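Local coordinates for protein piwi (Drosophila melanogaster, PDB 6KR6) that binds piRNAs of 24 to 30 nucleotides and, complexed with them, represses transposable elements, at residues Q408-K416 with Y563-P571. Numbering follows the deposited sequence.
Sequences QNIVFHNGK and YTPWMIELP. With ZN (zinc ion), chain M.
Lys-416 NZ and Glu-569 OE2 form a salt bridge at 2.6 Å, the oxygen using its anti lone pair, the one away from OE1. OE1 takes a weak hydrogen bond from Asn-409 ND2 at 3.4 Å, the amide standing at 90° to the carboxylate plane. The extended Glu-569 chain (chi2 179°) carries the carboxylate past Asn-409 of the middle strand to Lys-416 on the strand beyond, whose extended chain crosses it at about a right angle. With an alanine here the carboxylate is gone, which is likely to leave the Lys-416 ammonium without this mate and the Asn-409 amide freer to turn.

The backbones join through the antiparallel hydrogen-bonded pair Val-411 and Met-567: Val-411 N to Met-567 O spans 2.7 Å, and Met-567 N to Val-411 O 3.2 Å. Trp-566 CB lies over one face of the Phe-412 ring, 4.2 Å from its centroid, a CH-pi contact displaced toward the rim. Ile-410 CG2, set anti to its own backbone N, reaches the Trp-566 indole at CD1, 3.4 Å away. Beyond the contact, the indole NE1 bonds to His-766 O and the ring meets Trp-425 and Tyr-769 edge-to-face.

In the turn between strands 409-411 and 416-418, His-413 NE2 binds a zinc ion. Strand 409-411 is the middle member of a small antiparallel sheet, bonded through Ile-410 to Val-417 of strand 416-418 on one edge and paired with 567-568, from the Piwi domain, on the other; Ile-568 rests on helix 754-764 and Met-567 on helix 601-605.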
ATOM      1  N   GLN A 408     -26.537  -0.670  -1.041  1.00 98.33           N
ATOM      2  CA  GLN A 408     -26.831   0.638  -0.481  1.00 93.86           C
ATOM      3  C   GLN A 408     -27.570   1.497  -1.501  1.00 93.92           C
ATOM      4  O   GLN A 408     -27.502   1.265  -2.711  1.00 89.40           O
ATOM      5  CB  GLN A 408     -25.543   1.330  -0.031  1.00 79.97           C
ATOM      6  CG  GLN A 408     -24.746   0.539   0.995  1.00 87.95           C
ATOM      7  CD  GLN A 408     -25.543   0.242   2.251  1.00 89.09           C
ATOM      8  OE1 GLN A 408     -25.842   1.139   3.037  1.00 84.51           O
ATOM      9  NE2 GLN A 408     -25.893  -1.024   2.445  1.00 93.30           N
ATOM     10  N   ASN A 409     -28.287   2.497  -0.994  1.00 88.12           N
ATOM     11  CA  ASN A 409     -29.134   3.354  -1.817  1.00 84.47           C
ATOM     12  C   ASN A 409     -28.437   4.677  -2.108  1.00 79.55           C
ATOM     13  O   ASN A 409     -28.027   5.388  -1.187  1.00 91.49           O
ATOM     14  CB  ASN A 409     -30.477   3.609  -1.131  1.00 94.43           C
ATOM     15  CG  ASN A 409     -31.475   2.492  -1.368  1.00 94.20           C
ATOM     16  OD1 ASN A 409     -31.646   2.025  -2.494  1.00 93.28           O
ATOM     17  ND2 ASN A 409     -32.140   2.058  -0.304  1.00 96.86           N
ATOM     18  N   ILE A 410     -28.319   5.003  -3.392  1.00 73.21           N
ATOM     19  CA  ILE A 410     -27.740   6.257  -3.855  1.00 77.36           C
ATOM     20  C   ILE A 410     -28.872   7.251  -4.070  1.00 84.63           C
ATOM     21  O   ILE A 410     -29.821   6.970  -4.813  1.00 89.64           O
ATOM     22  CB  ILE A 410     -26.935   6.046  -5.148  1.00 76.66           C
ATOM     23  CG1 ILE A 410     -26.134   4.743  -5.071  1.00 82.84           C
ATOM     24  CG2 ILE A 410     -26.005   7.213  -5.393  1.00 74.96           C
ATOM     25  CD1 ILE A 410     -25.117   4.707  -3.949  1.00 72.61           C
ATOM     26  N   VAL A 411     -28.768   8.414  -3.432  1.00 74.36           N
ATOM     27  CA  VAL A 411     -29.837   9.407  -3.396  1.00 77.56           C
ATOM     28  C   VAL A 411     -29.540  10.509  -4.403  1.00 83.86           C
ATOM     29  O   VAL A 411     -28.388  10.938  -4.547  1.00 73.73           O
ATOM     30  CB  VAL A 411     -29.990   9.989  -1.977  1.00 71.36           C
ATOM     31  CG1 VAL A 411     -31.166  10.949  -1.904  1.00 76.48           C
ATOM     32  CG2 VAL A 411     -30.137   8.870  -0.952  1.00 76.41           C
ATOM     33  N   PHE A 412     -30.577  10.976  -5.102  1.00 85.21           N
ATOM     34  CA  PHE A 412     -30.493  12.125  -5.988  1.00 80.04           C
ATOM     35  C   PHE A 412     -31.601  13.101  -5.607  1.00 89.39           C
ATOM     36  O   PHE A 412     -32.393  12.846  -4.692  1.00 92.60           O
ATOM     37  CB  PHE A 412     -30.628  11.707  -7.458  1.00 82.83           C
ATOM     38  CG  PHE A 412     -29.504  10.841  -7.962  1.00 86.02           C
ATOM     39  CD1 PHE A 412     -28.509  11.375  -8.763  1.00 85.41           C
ATOM     40  CD2 PHE A 412     -29.453   9.493  -7.649  1.00 81.97           C
ATOM     41  CE1 PHE A 412     -27.477  10.584  -9.239  1.00 78.24           C
ATOM     42  CE2 PHE A 412     -28.422   8.696  -8.120  1.00 83.22           C
ATOM     43  CZ  PHE A 412     -27.434   9.243  -8.917  1.00 79.02           C
ATOM     44  N   HIS A 413     -31.666  14.227  -6.312  1.00 89.38           N
ATOM     45  CA  HIS A 413     -32.840  15.084  -6.213  1.00 98.09           C
ATOM     46  C   HIS A 413     -34.018  14.371  -6.866  1.00103.34           C
ATOM     47  O   HIS A 413     -33.909  13.878  -7.993  1.00105.59           O
ATOM     48  CB  HIS A 413     -32.587  16.439  -6.878  1.00 98.31           C
ATOM     49  CG  HIS A 413     -33.605  17.491  -6.539  1.00111.99           C
ATOM     50  ND1 HIS A 413     -34.095  17.672  -5.263  1.00121.36           N
ATOM     51  CD2 HIS A 413     -34.210  18.427  -7.309  1.00121.34           C
ATOM     52  CE1 HIS A 413     -34.966  18.668  -5.264  1.00129.84           C
ATOM     53  NE2 HIS A 413     -35.053  19.145  -6.494  1.00124.12           N
ATOM     54  N   ASN A 414     -35.139  14.303  -6.148  1.00 98.58           N
ATOM     55  CA  ASN A 414     -36.330  13.557  -6.560  1.00107.50           C
ATOM     56  C   ASN A 414     -35.992  12.082  -6.806  1.00 98.58           C
ATOM     57  O   ASN A 414     -35.915  11.605  -7.941  1.00 99.82           O
ATOM     58  CB  ASN A 414     -36.990  14.175  -7.802  1.00110.05           C
ATOM     59  CG  ASN A 414     -36.704  15.658  -7.948  1.00116.27           C
ATOM     60  OD1 ASN A 414     -37.141  16.475  -7.138  1.00121.37           O
ATOM     61  ND2 ASN A 414     -35.975  16.013  -9.000  1.00110.53           N
ATOM     62  N   GLY A 415     -35.781  11.370  -5.708  1.00 99.30           N
ATOM     63  CA  GLY A 415     -35.728   9.921  -5.725  1.00 98.50           C
ATOM     64  C   GLY A 415     -34.355   9.374  -5.366  1.00 94.89           C
ATOM     65  O   GLY A 415     -33.376  10.100  -5.191  1.00 95.83           O
ATOM     66  N   LYS A 416     -34.317   8.047  -5.250  1.00 84.35           N
ATOM     67  CA  LYS A 416     -33.086   7.327  -4.969  1.00 88.35           C
ATOM     68  C   LYS A 416     -33.173   5.935  -5.576  1.00 90.81           C
ATOM     69  O   LYS A 416     -34.263   5.393  -5.790  1.00 82.56           O
ATOM     70  CB  LYS A 416     -32.800   7.253  -3.466  1.00 89.07           C
ATOM     71  CG  LYS A 416     -33.916   6.662  -2.622  1.00 84.47           C
ATOM     72  CD  LYS A 416     -33.704   7.004  -1.155  1.00 88.73           C
ATOM     73  CE  LYS A 416     -34.712   6.311  -0.254  1.00101.92           C
ATOM     74  NZ  LYS A 416     -34.540   6.727   1.167  1.00 99.57           N
ATOM     75  N   TYR A 563     -20.614  21.308  -5.258  1.00 65.73           N
ATOM     76  CA  TYR A 563     -21.967  20.810  -5.076  1.00 74.27           C
ATOM     77  C   TYR A 563     -21.959  19.287  -5.124  1.00 77.40           C
ATOM     78  O   TYR A 563     -20.974  18.658  -5.516  1.00 80.70           O
ATOM     79  CB  TYR A 563     -22.914  21.404  -6.126  1.00 74.46           C
ATOM     80  CG  TYR A 563     -23.114  22.896  -5.952  1.00 79.87           C
ATOM     81  CD1 TYR A 563     -22.200  23.806  -6.468  1.00 80.01           C
ATOM     82  CD2 TYR A 563     -24.207  23.393  -5.252  1.00 81.27           C
ATOM     83  CE1 TYR A 563     -22.374  25.165  -6.300  1.00 79.16           C
ATOM     84  CE2 TYR A 563     -24.389  24.751  -5.080  1.00 72.30           C
ATOM     85  CZ  TYR A 563     -23.470  25.632  -5.605  1.00 71.62           C
ATOM     86  OH  TYR A 563     -23.648  26.986  -5.437  1.00 79.44           O
ATOM     87  N   THR A 564     -23.082  18.698  -4.719  1.00 80.10           N
ATOM     88  CA  THR A 564     -23.144  17.274  -4.415  1.00 75.54           C
ATOM     89  C   THR A 564     -23.925  16.529  -5.487  1.00 69.83           C
ATOM     90  O   THR A 564     -25.121  16.799  -5.669  1.00 70.50           O
ATOM     91  CB  THR A 564     -23.784  17.066  -3.046  1.00 76.52           C
ATOM     92  OG1 THR A 564     -23.169  17.945  -2.095  1.00 78.21           O
ATOM     93  CG2 THR A 564     -23.599  15.643  -2.586  1.00 78.78           C
ATOM     94  N   PRO A 565     -23.303  15.597  -6.215  1.00 70.64           N
ATOM     95  CA  PRO A 565     -24.067  14.845  -7.227  1.00 68.94           C
ATOM     96  C   PRO A 565     -25.007  13.813  -6.631  1.00 68.69           C
ATOM     97  O   PRO A 565     -26.118  13.632  -7.143  1.00 68.84           O
ATOM     98  CB  PRO A 565     -22.970  14.186  -8.079  1.00 60.24           C
ATOM     99  CG  PRO A 565     -21.732  14.952  -7.779  1.00 64.83           C
ATOM    100  CD  PRO A 565     -21.856  15.384  -6.355  1.00 71.77           C
ATOM    101  N   TRP A 566     -24.592  13.115  -5.577  1.00 63.46           N
ATOM    102  CA  TRP A 566     -25.440  12.118  -4.940  1.00 67.32           C
ATOM    103  C   TRP A 566     -25.021  11.968  -3.482  1.00 71.93           C
ATOM    104  O   TRP A 566     -24.056  12.586  -3.024  1.00 76.77           O
ATOM    105  CB  TRP A 566     -25.387  10.782  -5.694  1.00 77.42           C
ATOM    106  CG  TRP A 566     -24.044  10.096  -5.697  1.00 74.38           C
ATOM    107  CD1 TRP A 566     -23.486   9.377  -4.679  1.00 66.90           C
ATOM    108  CD2 TRP A 566     -23.109  10.038  -6.783  1.00 66.13           C
ATOM    109  NE1 TRP A 566     -22.260   8.890  -5.057  1.00 68.30           N
ATOM    110  CE2 TRP A 566     -22.005   9.281  -6.345  1.00 63.03           C
ATOM    111  CE3 TRP A 566     -23.094  10.561  -8.080  1.00 72.39           C
ATOM    112  CZ2 TRP A 566     -20.900   9.033  -7.153  1.00 65.24           C
ATOM    113  CZ3 TRP A 566     -21.997  10.313  -8.882  1.00 68.35           C
ATOM    114  CH2 TRP A 566     -20.916   9.557  -8.416  1.00 71.79           C
ATOM    115  N   MET A 567     -25.757  11.132  -2.751  1.00 72.62           N
ATOM    116  CA  MET A 567     -25.536  10.960  -1.321  1.00 71.43           C
ATOM    117  C   MET A 567     -26.008   9.571  -0.913  1.00 67.45           C
ATOM    118  O   MET A 567     -26.808   8.935  -1.605  1.00 73.33           O
ATOM    119  CB  MET A 567     -26.251  12.066  -0.521  1.00 68.48           C
ATOM    120  CG  MET A 567     -26.181  11.978   1.011  1.00 82.06           C
ATOM    121  SD  MET A 567     -24.532  11.805   1.726  1.00 77.85           S
ATOM    122  CE  MET A 567     -23.624  13.082   0.868  1.00 83.03           C
ATOM    123  N   ILE A 568     -25.484   9.100   0.211  1.00 72.86           N
ATOM    124  CA  ILE A 568     -25.818   7.799   0.756  1.00 78.51           C
ATOM    125  C   ILE A 568     -26.797   7.991   1.908  1.00 79.01           C
ATOM    126  O   ILE A 568     -26.894   9.068   2.505  1.00 83.14           O
ATOM    127  CB  ILE A 568     -24.539   7.055   1.211  1.00 78.97           C
ATOM    128  CG1 ILE A 568     -24.841   5.615   1.628  1.00 85.66           C
ATOM    129  CG2 ILE A 568     -23.857   7.810   2.342  1.00 67.38           C
ATOM    130  CD1 ILE A 568     -25.499   4.800   0.554  1.00 79.89           C
ATOM    131  N   GLU A 569     -27.557   6.940   2.213  1.00 71.32           N
ATOM    132  CA  GLU A 569     -28.411   6.934   3.398  1.00 69.30           C
ATOM    133  C   GLU A 569     -27.536   6.811   4.640  1.00 83.96           C
ATOM    134  O   GLU A 569     -26.896   5.778   4.858  1.00 90.48           O
ATOM    135  CB  GLU A 569     -29.418   5.791   3.318  1.00 80.44           C
ATOM    136  CG  GLU A 569     -30.530   6.001   2.303  1.00 91.73           C
ATOM    137  CD  GLU A 569     -31.487   4.827   2.241  1.00 98.97           C
ATOM    138  OE1 GLU A 569     -31.025   3.680   2.422  1.00107.65           O
ATOM    139  OE2 GLU A 569     -32.697   5.049   2.020  1.00 93.08           O
ATOM    140  N   LEU A 570     -27.506   7.860   5.458  1.00 85.64           N
ATOM    141  CA  LEU A 570     -26.592   7.943   6.600  1.00 81.78           C
ATOM    142  C   LEU A 570     -27.373   8.094   7.897  1.00 92.47           C
ATOM    143  O   LEU A 570     -27.855   9.197   8.209  1.00 91.56           O
ATOM    144  CB  LEU A 570     -25.626   9.112   6.420  1.00 79.41           C
ATOM    145  CG  LEU A 570     -24.622   9.378   7.543  1.00 82.37           C
ATOM    146  CD1 LEU A 570     -23.691   8.190   7.727  1.00 79.03           C
ATOM    147  CD2 LEU A 570     -23.831  10.645   7.259  1.00 70.43           C
ATOM    148  N   PRO A 571     -27.523   7.027   8.690  1.00103.02           N
ATOM    149  CA  PRO A 571     -28.282   7.113   9.951  1.00101.34           C
ATOM    150  C   PRO A 571     -27.407   7.496  11.144  1.00100.30           C
ATOM    151  O   PRO A 571     -27.310   6.768  12.138  1.00104.88           O
ATOM    152  CB  PRO A 571     -28.851   5.695  10.079  1.00107.82           C
ATOM    153  CG  PRO A 571     -27.783   4.832   9.482  1.00105.83           C
ATOM    154  CD  PRO A 571     -27.155   5.638   8.363  1.00 98.22           C
TER
HETATM  155 ZN    ZN M 911     -35.913  20.958  -7.014  1.00121.79          ZN